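Local coordinates for protein formyltransferase PseJ (Anoxybacillus kamchatkensis G10, PDB 6EDK) that belongs to the formyl transferase family and holds the ligand 1YA in a pocket beside its central mixed beta sheet, at residues 119-124 with 160-165; 135-140 with 155-160. All blocks are in the same frame, centred on the assembly; numbering follows the deposited sequence.

Both interactions lay helix 147-169 against the two strands at one edge of the six-stranded mixed sheet, and their centres are about 8 Å apart. The segments follow the chain as 119-124, 135-140, 155-160 and 160-165, so the two strands come first and the helix then returns across them; K160 belongs to both helical segments. Strands 118-123 and 133-138 are antiparallel neighbours, probably hydrogen-bonded between V119 O and R137 N and between V135 O and I121 N. Interaction 1 is buried and its strand also leads to the 1YA pocket, whereas interaction 2 lies at the surface, on edge strand 133-138 and the residues just after it. One helix thus packs on both strands.

Interaction 1 (119-124 with 160-165); sequences VTIHYI and KLFMEY. With 1YA (N-{4-[{[(6S)-2-amino-4-oxo-3,4,5,6,7,8-hexahydropteridin-6-yl]methyl}(formyl)amino]benzoyl}-L-glutamic acid), chain D.
Helix 147-169 packs on strand 118-123 of the mixed sheet through V119 and I121, which face L161 and F162. The segment axes approach to 9.4 Å at an angle of 51°. I121 reaches the helix with its terminal methyl: its chain is extended at the end (chi2 172°), which carries CD1 to 3.7 Å from F162 CA; that methyl also sits at the edge of the F162 ring, near its plane. The same methyl lies 4.1 Å from L161 CG. With CG anti to the backbone N (chi1 -177°), L161 slides past V119 in the opposite direction and brings CD2 to 4.0 Å from V119 CG2. Branched aliphatic chains suit these positions because they fill the interface without leaving a polar group to satisfy. F162 continues the layer onto L38 and F41 of helix 36-43.

H122, the strand residue after I121, and I124 belong to the pocket of 1YA. H122 turns its ring edge to 1YA, CE1 lying 3.4 Å from O4, while ND1 donates to Y123 O at 2.9 Å from above the carbonyl plane and NE2 is hydrogen-bonded to N92 ND2. I124 CG2 comes within 3.4 Å of 1YA N3. Strand and helix therefore meet by dispersion and burial alone, whereas hydrogen bonds fix the rotation of the pocket imidazole.

Interaction 2 (135-140 with 155-160); sequences VQREVT and TQTIEK
V139 and T157 meet tip to tip in an apolar contact, with V139 CG2 3.6 Å from T157 CG2. T157 places this methyl anti to its backbone N, and R137 crosses it obliquely with the aliphatic part of its chain, CD standing 4.0 Å from T157 CG2. The threonine methyl is thus shared by a valine and an arginine methylene, next to V119 of the adjoining strand. V139 also rests on R153 and L154, about one turn earlier in the helix.

The polar end of T157 is served within the helix, since OG1 is hydrogen-bonded to R153 O. Threonine suits the place: its hydroxyl is satisfied by the backbone of its own helix, which leaves the methyl to meet R137 near the strand end and V139 just beyond it. No hydrogen bond passes between the two segments.

Charged groups lie beside this patch. R137 bends at chi3 (-63°), and its NH1 lies 4.5 Å from K160 NZ, a close approach of like charges. R137 NH2 has a long, weak ion pair with E164 OE1, which may partly offset that repulsion. Between 135-140 and 155-160 the attraction is therefore mainly van der Waals contact around the T157 methyl, while backbone hydrogen bonds to 118-123 also hold the strand.

Interaction 1 (119-124 with 160-165)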
ATOM      1  N   VAL A 119       4.145  -7.706   0.137  1.00 24.73           N
ATOM      2  CA  VAL A 119       3.766  -6.327   0.479  1.00 19.39           C
ATOM      3  C   VAL A 119       4.923  -5.381   0.166  1.00 24.57           C
ATOM      4  O   VAL A 119       6.095  -5.746   0.207  1.00 31.26           O
ATOM      5  CB  VAL A 119       3.342  -6.228   1.987  1.00 22.36           C
ATOM      6  CG1 VAL A 119       2.148  -7.176   2.377  1.00 22.43           C
ATOM      7  CG2 VAL A 119       4.553  -6.475   2.893  1.00 24.18           C
ATOM      8  N   THR A 120       4.595  -4.090  -0.062  1.00 22.38           N
ATOM      9  CA  THR A 120       5.595  -3.170  -0.587  1.00 23.63           C
ATOM     10  C   THR A 120       5.310  -1.755  -0.066  1.00 23.81           C
ATOM     11  O   THR A 120       4.167  -1.328  -0.087  1.00 28.69           O
ATOM     12  CB  THR A 120       5.558  -3.103  -2.126  1.00 23.31           C
ATOM     13  OG1 THR A 120       5.885  -4.367  -2.687  1.00 25.85           O
ATOM     14  CG2 THR A 120       6.562  -2.075  -2.611  1.00 23.16           C
ATOM     15  N   ILE A 121       6.334  -1.086   0.410  1.00 25.36           N
ATOM     16  CA  ILE A 121       6.292   0.347   0.720  1.00 23.79           C
ATOM     17  C   ILE A 121       7.054   1.055  -0.384  1.00 25.77           C
ATOM     18  O   ILE A 121       8.176   0.638  -0.709  1.00 29.44           O
ATOM     19  CB  ILE A 121       6.936   0.605   2.081  1.00 23.02           C
ATOM     20  CG1 ILE A 121       6.192  -0.156   3.170  1.00 26.12           C
ATOM     21  CG2 ILE A 121       6.927   2.150   2.399  1.00 23.87           C
ATOM     22  CD1 ILE A 121       6.875  -0.105   4.496  1.00 28.47           C
ATOM     23  N   HIS A 122       6.420   2.030  -1.024  1.00 26.60           N
ATOM     24  CA  HIS A 122       7.027   2.661  -2.180  1.00 26.22           C
ATOM     25  C   HIS A 122       6.753   4.186  -2.098  1.00 28.80           C
ATOM     26  O   HIS A 122       5.814   4.632  -1.433  1.00 28.13           O
ATOM     27  CB  HIS A 122       6.492   2.099  -3.490  1.00 24.07           C
ATOM     28  CG  HIS A 122       5.030   2.273  -3.718  1.00 28.34           C
ATOM     29  ND1 HIS A 122       4.513   3.330  -4.447  1.00 30.31           N
ATOM     30  CD2 HIS A 122       3.960   1.548  -3.312  1.00 29.96           C
ATOM     31  CE1 HIS A 122       3.199   3.217  -4.488  1.00 30.58           C
ATOM     32  NE2 HIS A 122       2.852   2.128  -3.835  1.00 28.62           N
ATOM     33  N   TYR A 123       7.591   4.955  -2.781  1.00 31.41           N
ATOM     34  CA  TYR A 123       7.297   6.389  -2.969  1.00 31.16           C
ATOM     35  C   TYR A 123       6.144   6.550  -3.926  1.00 34.15           C
ATOM     36  O   TYR A 123       6.019   5.808  -4.899  1.00 33.10           O
ATOM     37  CB  TYR A 123       8.540   7.107  -3.506  1.00 33.03           C
ATOM     38  CG  TYR A 123       9.584   7.323  -2.479  1.00 34.01           C
ATOM     39  CD1 TYR A 123       9.380   8.212  -1.429  1.00 33.66           C
ATOM     40  CD2 TYR A 123      10.820   6.700  -2.532  1.00 38.28           C
ATOM     41  CE1 TYR A 123      10.326   8.408  -0.489  1.00 34.32           C
ATOM     42  CE2 TYR A 123      11.764   6.906  -1.581  1.00 45.39           C
ATOM     43  CZ  TYR A 123      11.529   7.791  -0.571  1.00 41.57           C
ATOM     44  OH  TYR A 123      12.489   8.022   0.403  1.00 41.84           O
ATOM     45  N   ILE A 124       5.313   7.559  -3.676  1.00 33.34           N
ATOM     46  CA  ILE A 124       4.192   7.860  -4.539  1.00 33.01           C
ATOM     47  C   ILE A 124       4.679   8.702  -5.703  1.00 40.19           C
ATOM     48  O   ILE A 124       5.298   9.761  -5.507  1.00 41.33           O
ATOM     49  CB  ILE A 124       3.096   8.625  -3.773  1.00 33.56           C
ATOM     50  CG1 ILE A 124       2.494   7.726  -2.694  1.00 34.90           C
ATOM     51  CG2 ILE A 124       2.027   9.131  -4.727  1.00 37.64           C
ATOM     52  CD1 ILE A 124       1.771   8.496  -1.628  1.00 34.55           C
ATOM     53  N   LYS A 160       3.666  -4.438  10.102  1.00 25.45           N
ATOM     54  CA  LYS A 160       4.955  -4.748  10.713  1.00 25.22           C
ATOM     55  C   LYS A 160       6.118  -4.143   9.963  1.00 24.60           C
ATOM     56  O   LYS A 160       7.053  -3.625  10.566  1.00 25.52           O
ATOM     57  CB  LYS A 160       5.078  -6.277  10.785  1.00 24.97           C
ATOM     58  CG  LYS A 160       6.279  -6.776  11.530  1.00 27.16           C
ATOM     59  CD  LYS A 160       6.371  -8.324  11.590  1.00 34.22           C
ATOM     60  CE  LYS A 160       7.653  -8.695  12.339  1.00 46.58           C
ATOM     61  NZ  LYS A 160       8.118 -10.073  12.020  1.00 49.72           N
ATOM     62  N   LEU A 161       6.157  -4.306   8.639  1.00 26.43           N
ATOM     63  CA  LEU A 161       7.279  -3.828   7.845  1.00 24.58           C
ATOM     64  C   LEU A 161       7.409  -2.309   7.957  1.00 23.87           C
ATOM     65  O   LEU A 161       8.516  -1.759   8.050  1.00 25.77           O
ATOM     66  CB  LEU A 161       7.026  -4.214   6.363  1.00 26.10           C
ATOM     67  CG  LEU A 161       8.095  -3.890   5.334  1.00 27.03           C
ATOM     68  CD1 LEU A 161       9.378  -4.680   5.568  1.00 29.49           C
ATOM     69  CD2 LEU A 161       7.599  -4.157   3.904  1.00 25.03           C
ATOM     70  N   PHE A 162       6.265  -1.643   8.011  1.00 22.42           N
ATOM     71  CA  PHE A 162       6.281  -0.169   8.137  1.00 22.29           C
ATOM     72  C   PHE A 162       6.918   0.232   9.468  1.00 27.83           C
ATOM     73  O   PHE A 162       7.828   1.085   9.533  1.00 24.73           O
ATOM     74  CB  PHE A 162       4.870   0.356   8.072  1.00 20.71           C
ATOM     75  CG  PHE A 162       4.837   1.845   8.369  1.00 25.43           C
ATOM     76  CD1 PHE A 162       5.302   2.715   7.459  1.00 27.23           C
ATOM     77  CD2 PHE A 162       4.475   2.258   9.626  1.00 27.88           C
ATOM     78  CE1 PHE A 162       5.348   4.092   7.778  1.00 27.41           C
ATOM     79  CE2 PHE A 162       4.550   3.637   9.954  1.00 29.67           C
ATOM     80  CZ  PHE A 162       4.994   4.475   9.007  1.00 26.40           C
ATOM     81  N   MET A 163       6.424  -0.370  10.547  1.00 25.97           N
ATOM     82  CA  MET A 163       6.949   0.013  11.885  1.00 26.16           C
ATOM     83  C   MET A 163       8.389  -0.393  12.025  1.00 30.49           C
ATOM     84  O   MET A 163       9.164   0.296  12.713  1.00 31.46           O
ATOM     85  CB  MET A 163       6.117  -0.621  12.996  1.00 28.07           C
ATOM     86  CG  MET A 163       4.696  -0.067  13.111  1.00 29.90           C
ATOM     87  SD  MET A 163       3.619  -0.509  14.511  1.00 32.27           S
ATOM     88  CE  MET A 163       3.246  -2.223  14.089  1.00 34.17           C
ATOM     89  N   GLU A 164       8.776  -1.533  11.410  1.00 26.93           N
ATOM     90  CA  GLU A 164      10.178  -1.927  11.466  1.00 26.38           C
ATOM     91  C   GLU A 164      11.076  -0.914  10.801  1.00 29.98           C
ATOM     92  O   GLU A 164      12.183  -0.648  11.307  1.00 28.85           O
ATOM     93  CB  GLU A 164      10.387  -3.293  10.824  1.00 26.66           C
ATOM     94  CG  GLU A 164      11.819  -3.762  10.738  1.00 31.21           C
ATOM     95  CD  GLU A 164      11.904  -5.171  10.165  1.00 35.45           C
ATOM     96  OE1 GLU A 164      10.822  -5.808   9.970  1.00 32.02           O
ATOM     97  OE2 GLU A 164      13.034  -5.639   9.965  1.00 32.91           O
ATOM     98  N   TYR A 165      10.633  -0.311   9.704  1.00 28.72           N
ATOM     99  CA  TYR A 165      11.541   0.550   8.927  1.00 28.74           C
ATOM    100  C   TYR A 165      11.269   2.045   9.095  1.00 31.01           C
ATOM    101  O   TYR A 165      12.090   2.859   8.682  1.00 35.69           O
ATOM    102  CB  TYR A 165      11.495   0.194   7.433  1.00 28.45           C
ATOM    103  CG  TYR A 165      12.291  -1.039   7.101  1.00 31.76           C
ATOM    104  CD1 TYR A 165      13.640  -0.978   6.840  1.00 36.11           C
ATOM    105  CD2 TYR A 165      11.698  -2.290   7.105  1.00 30.84           C
ATOM    106  CE1 TYR A 165      14.376  -2.098   6.562  1.00 37.01           C
ATOM    107  CE2 TYR A 165      12.469  -3.475   6.782  1.00 33.40           C
ATOM    108  CZ  TYR A 165      13.811  -3.331   6.521  1.00 38.26           C
ATOM    109  OH  TYR A 165      14.612  -4.424   6.225  1.00 40.50           O
TER
HETATM  110  N1  1YA D 303      -2.019   8.188  -6.032  1.00 34.63           N
HETATM  111  C2  1YA D 303      -0.833   8.248  -6.913  1.00 38.01           C
HETATM  112  NA2 1YA D 303      -0.634   9.382  -7.800  1.00 40.92           N
HETATM  113  N3  1YA D 303       0.239   7.186  -6.916  1.00 40.01           N
HETATM  114  C4  1YA D 303       0.113   5.989  -6.074  1.00 40.43           C
HETATM  115  O4  1YA D 303       1.001   5.163  -6.135  1.00 35.42           O
HETATM  116  C4A 1YA D 303      -1.092   5.928  -5.197  1.00 38.19           C
HETATM  117  N5  1YA D 303      -1.219   4.867  -4.335  1.00 35.33           N
HETATM  118  C6  1YA D 303      -2.670   4.631  -3.840  1.00 39.24           C
HETATM  119  C7  1YA D 303      -3.341   5.752  -3.439  1.00 38.22           C
HETATM  120  N8  1YA D 303      -3.238   7.012  -4.364  1.00 33.41           N
HETATM  121  C8A 1YA D 303      -2.155   7.055  -5.149  1.00 33.32           C
HETATM  122  C9  1YA D 303      -3.376   3.942  -5.030  1.00 49.91           C
HETATM  123  N10 1YA D 303      -4.753   3.517  -4.715  1.00 55.17           N
HETATM  124  C11 1YA D 303      -7.752   4.078  -7.650  1.00 78.35           C
HETATM  125  C12 1YA D 303      -7.907   4.691  -6.418  1.00 67.86           C
HETATM  126  C13 1YA D 303      -6.921   4.528  -5.452  1.00 62.57           C
HETATM  127  C14 1YA D 303      -5.819   3.741  -5.735  1.00 60.77           C
HETATM  128  C15 1YA D 303      -5.676   3.122  -6.963  1.00 72.80           C
HETATM  129  C16 1YA D 303      -6.655   3.292  -7.928  1.00 77.52           C
HETATM  130  C17 1YA D 303      -8.834   4.216  -8.752  1.00 92.45           C
HETATM  131  N   1YA D 303      -9.205   2.930  -9.397  1.00103.66           N
HETATM  132  CA  1YA D 303     -10.222   2.804 -10.472  1.00107.69           C
HETATM  133  CB  1YA D 303      -9.711   3.480 -11.769  1.00111.91           C
HETATM  134  CG  1YA D 303      -8.182   3.646 -11.795  1.00112.08           C
HETATM  135  CD  1YA D 303      -7.651   3.948 -13.208  1.00117.65           C
HETATM  136  OE1 1YA D 303      -6.412   3.903 -13.444  1.00120.36           O
HETATM  137  OE2 1YA D 303      -8.455   4.242 -14.131  1.00122.97           O
HETATM  138  CT  1YA D 303     -10.528   1.300 -10.693  1.00 98.62           C
HETATM  139  O2  1YA D 303      -9.913   0.390 -10.059  1.00 84.54           O
HETATM  140  O1  1YA D 303     -11.411   0.954 -11.515  1.00 98.43           O
HETATM  141  C18 1YA D 303      -5.107   2.823  -3.485  1.00 58.01           C
HETATM  142  O5  1YA D 303      -4.287   2.607  -2.657  1.00 51.55           O
HETATM  143  O   1YA D 303      -9.321   5.257  -9.016  1.00 93.83           O

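Interaction 2 (135-140 with 155-160)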
ATOM      1  N   VAL A 135      11.055  -0.724   0.522  1.00 26.78           N
ATOM      2  CA  VAL A 135      11.278  -2.073   1.048  1.00 27.38           C
ATOM      3  C   VAL A 135      10.099  -2.945   0.666  1.00 24.51           C
ATOM      4  O   VAL A 135       8.982  -2.461   0.533  1.00 27.01           O
ATOM      5  CB  VAL A 135      11.407  -2.135   2.571  1.00 29.50           C
ATOM      6  CG1 VAL A 135      12.711  -1.489   2.976  1.00 36.81           C
ATOM      7  CG2 VAL A 135      10.242  -1.426   3.275  1.00 28.20           C
ATOM      8  N   GLN A 136      10.350  -4.246   0.526  1.00 21.77           N
ATOM      9  CA  GLN A 136       9.270  -5.170   0.255  1.00 25.55           C
ATOM     10  C   GLN A 136       9.518  -6.436   1.050  1.00 22.41           C
ATOM     11  O   GLN A 136      10.620  -6.648   1.581  1.00 28.53           O
ATOM     12  CB  GLN A 136       9.196  -5.604  -1.244  1.00 30.63           C
ATOM     13  CG  GLN A 136       9.712  -4.708  -2.234  1.00 34.52           C
ATOM     14  CD  GLN A 136       9.590  -5.288  -3.635  1.00 30.96           C
ATOM     15  OE1 GLN A 136      10.571  -5.767  -4.244  1.00 30.30           O
ATOM     16  NE2 GLN A 136       8.381  -5.305  -4.108  1.00 28.44           N
ATOM     17  N   ARG A 137       8.480  -7.296   1.100  1.00 25.94           N
ATOM     18  CA  ARG A 137       8.632  -8.605   1.745  1.00 25.02           C
ATOM     19  C   ARG A 137       7.765  -9.627   1.087  1.00 24.90           C
ATOM     20  O   ARG A 137       6.592  -9.379   0.834  1.00 28.63           O
ATOM     21  CB  ARG A 137       8.305  -8.506   3.243  1.00 26.86           C
ATOM     22  CG  ARG A 137       8.482  -9.809   3.960  1.00 27.45           C
ATOM     23  CD  ARG A 137       8.529  -9.571   5.437  1.00 32.92           C
ATOM     24  NE  ARG A 137       9.726  -8.741   5.697  1.00 38.96           N
ATOM     25  CZ  ARG A 137      10.015  -8.188   6.877  1.00 42.32           C
ATOM     26  NH1 ARG A 137       9.226  -8.393   7.949  1.00 49.90           N
ATOM     27  NH2 ARG A 137      11.094  -7.487   7.014  1.00 32.48           N
ATOM     28  N   GLU A 138       8.311 -10.819   0.872  1.00 24.00           N
ATOM     29  CA  GLU A 138       7.435 -11.863   0.330  1.00 23.09           C
ATOM     30  C   GLU A 138       6.607 -12.475   1.463  1.00 24.36           C
ATOM     31  O   GLU A 138       7.014 -12.495   2.617  1.00 28.61           O
ATOM     32  CB  GLU A 138       8.290 -12.980  -0.353  1.00 27.44           C
ATOM     33  CG  GLU A 138       7.439 -14.049  -0.982  1.00 28.81           C
ATOM     34  CD  GLU A 138       8.241 -15.242  -1.552  1.00 28.96           C
ATOM     35  OE1 GLU A 138       9.329 -15.488  -1.062  1.00 31.28           O
ATOM     36  OE2 GLU A 138       7.702 -15.920  -2.455  1.00 30.03           O
ATOM     37  N   VAL A 139       5.401 -12.910   1.142  1.00 25.61           N
ATOM     38  CA  VAL A 139       4.494 -13.530   2.093  1.00 26.24           C
ATOM     39  C   VAL A 139       3.986 -14.797   1.427  1.00 30.97           C
ATOM     40  O   VAL A 139       3.254 -14.717   0.437  1.00 34.77           O
ATOM     41  CB  VAL A 139       3.309 -12.607   2.462  1.00 28.43           C
ATOM     42  CG1 VAL A 139       2.320 -13.303   3.334  1.00 29.28           C
ATOM     43  CG2 VAL A 139       3.819 -11.321   3.144  1.00 27.46           C
ATOM     44  N   THR A 140       4.319 -15.914   1.999  1.00 34.90           N
ATOM     45  CA  THR A 140       3.873 -17.199   1.497  1.00 36.52           C
ATOM     46  C   THR A 140       2.504 -17.562   2.060  1.00 30.21           C
ATOM     47  O   THR A 140       1.968 -16.957   2.980  1.00 31.87           O
ATOM     48  CB  THR A 140       4.886 -18.298   1.835  1.00 43.26           C
ATOM     49  OG1 THR A 140       5.193 -18.217   3.241  1.00 47.14           O
ATOM     50  CG2 THR A 140       6.155 -18.116   0.970  1.00 48.20           C
ATOM     51  N   THR A 155      -1.949  -7.831   5.614  1.00 25.31           N
ATOM     52  CA  THR A 155      -2.188  -6.602   6.406  1.00 26.00           C
ATOM     53  C   THR A 155      -1.251  -6.541   7.616  1.00 25.17           C
ATOM     54  O   THR A 155      -0.608  -5.516   7.882  1.00 27.70           O
ATOM     55  CB  THR A 155      -3.662  -6.574   6.849  1.00 29.03           C
ATOM     56  OG1 THR A 155      -4.441  -6.326   5.668  1.00 33.27           O
ATOM     57  CG2 THR A 155      -3.881  -5.498   7.853  1.00 39.36           C
ATOM     58  N   GLN A 156      -1.131  -7.645   8.343  1.00 25.67           N
ATOM     59  CA  GLN A 156      -0.211  -7.668   9.469  1.00 27.99           C
ATOM     60  C   GLN A 156       1.224  -7.507   9.046  1.00 26.45           C
ATOM     61  O   GLN A 156       2.023  -6.835   9.719  1.00 27.92           O
ATOM     62  CB  GLN A 156      -0.362  -9.018  10.237  1.00 32.75           C
ATOM     63  CG  GLN A 156      -1.696  -9.168  10.959  1.00 46.49           C
ATOM     64  CD  GLN A 156      -2.041  -7.967  11.893  1.00 48.54           C
ATOM     65  OE1 GLN A 156      -1.277  -7.622  12.777  1.00 51.52           O
ATOM     66  NE2 GLN A 156      -3.206  -7.341  11.660  1.00 49.26           N
ATOM     67  N   THR A 157       1.603  -8.130   7.937  1.00 24.50           N
ATOM     68  CA  THR A 157       2.970  -8.023   7.465  1.00 23.16           C
ATOM     69  C   THR A 157       3.345  -6.607   6.998  1.00 22.35           C
ATOM     70  O   THR A 157       4.433  -6.121   7.313  1.00 27.33           O
ATOM     71  CB  THR A 157       3.209  -9.016   6.322  1.00 27.21           C
ATOM     72  OG1 THR A 157       2.848 -10.360   6.730  1.00 29.37           O
ATOM     73  CG2 THR A 157       4.624  -9.017   5.857  1.00 28.17           C
ATOM     74  N   ILE A 158       2.474  -5.934   6.268  1.00 23.47           N
ATOM     75  CA  ILE A 158       2.907  -4.588   5.816  1.00 24.50           C
ATOM     76  C   ILE A 158       2.941  -3.580   7.011  1.00 23.69           C
ATOM     77  O   ILE A 158       3.787  -2.697   7.039  1.00 24.20           O
ATOM     78  CB  ILE A 158       1.999  -4.048   4.702  1.00 23.03           C
ATOM     79  CG1 ILE A 158       2.684  -2.854   3.997  1.00 26.03           C
ATOM     80  CG2 ILE A 158       0.565  -3.717   5.186  1.00 25.84           C
ATOM     81  CD1 ILE A 158       2.126  -2.554   2.630  1.00 28.83           C
ATOM     82  N   GLU A 159       2.031  -3.716   7.981  1.00 25.03           N
ATOM     83  CA  GLU A 159       2.046  -2.872   9.196  1.00 25.78           C
ATOM     84  C   GLU A 159       3.286  -3.157   9.980  1.00 25.06           C
ATOM     85  O   GLU A 159       3.968  -2.244  10.417  1.00 26.80           O
ATOM     86  CB  GLU A 159       0.789  -3.097   9.985  1.00 25.98           C
ATOM     87  CG  GLU A 159      -0.495  -2.725   9.176  1.00 28.20           C
ATOM     88  CD  GLU A 159      -1.808  -3.066   9.819  1.00 30.60           C
ATOM     89  OE1 GLU A 159      -1.838  -3.628  10.941  1.00 31.38           O
ATOM     90  OE2 GLU A 159      -2.890  -2.778   9.205  1.00 32.62           O
ATOM     91  N   LYS A 160       3.666  -4.438  10.102  1.00 25.45           N
ATOM     92  CA  LYS A 160       4.955  -4.748  10.713  1.00 25.22           C
ATOM     93  C   LYS A 160       6.118  -4.143   9.963  1.00 24.60           C
ATOM     94  O   LYS A 160       7.053  -3.625  10.566  1.00 25.52           O
ATOM     95  CB  LYS A 160       5.078  -6.277  10.785  1.00 24.97           C
ATOM     96  CG  LYS A 160       6.279  -6.776  11.530  1.00 27.16           C
ATOM     97  CD  LYS A 160       6.371  -8.324  11.590  1.00 34.22           C
ATOM     98  CE  LYS A 160       7.653  -8.695  12.339  1.00 46.58           C
ATOM     99  NZ  LYS A 160       8.118 -10.073  12.020  1.00 49.72           N
TER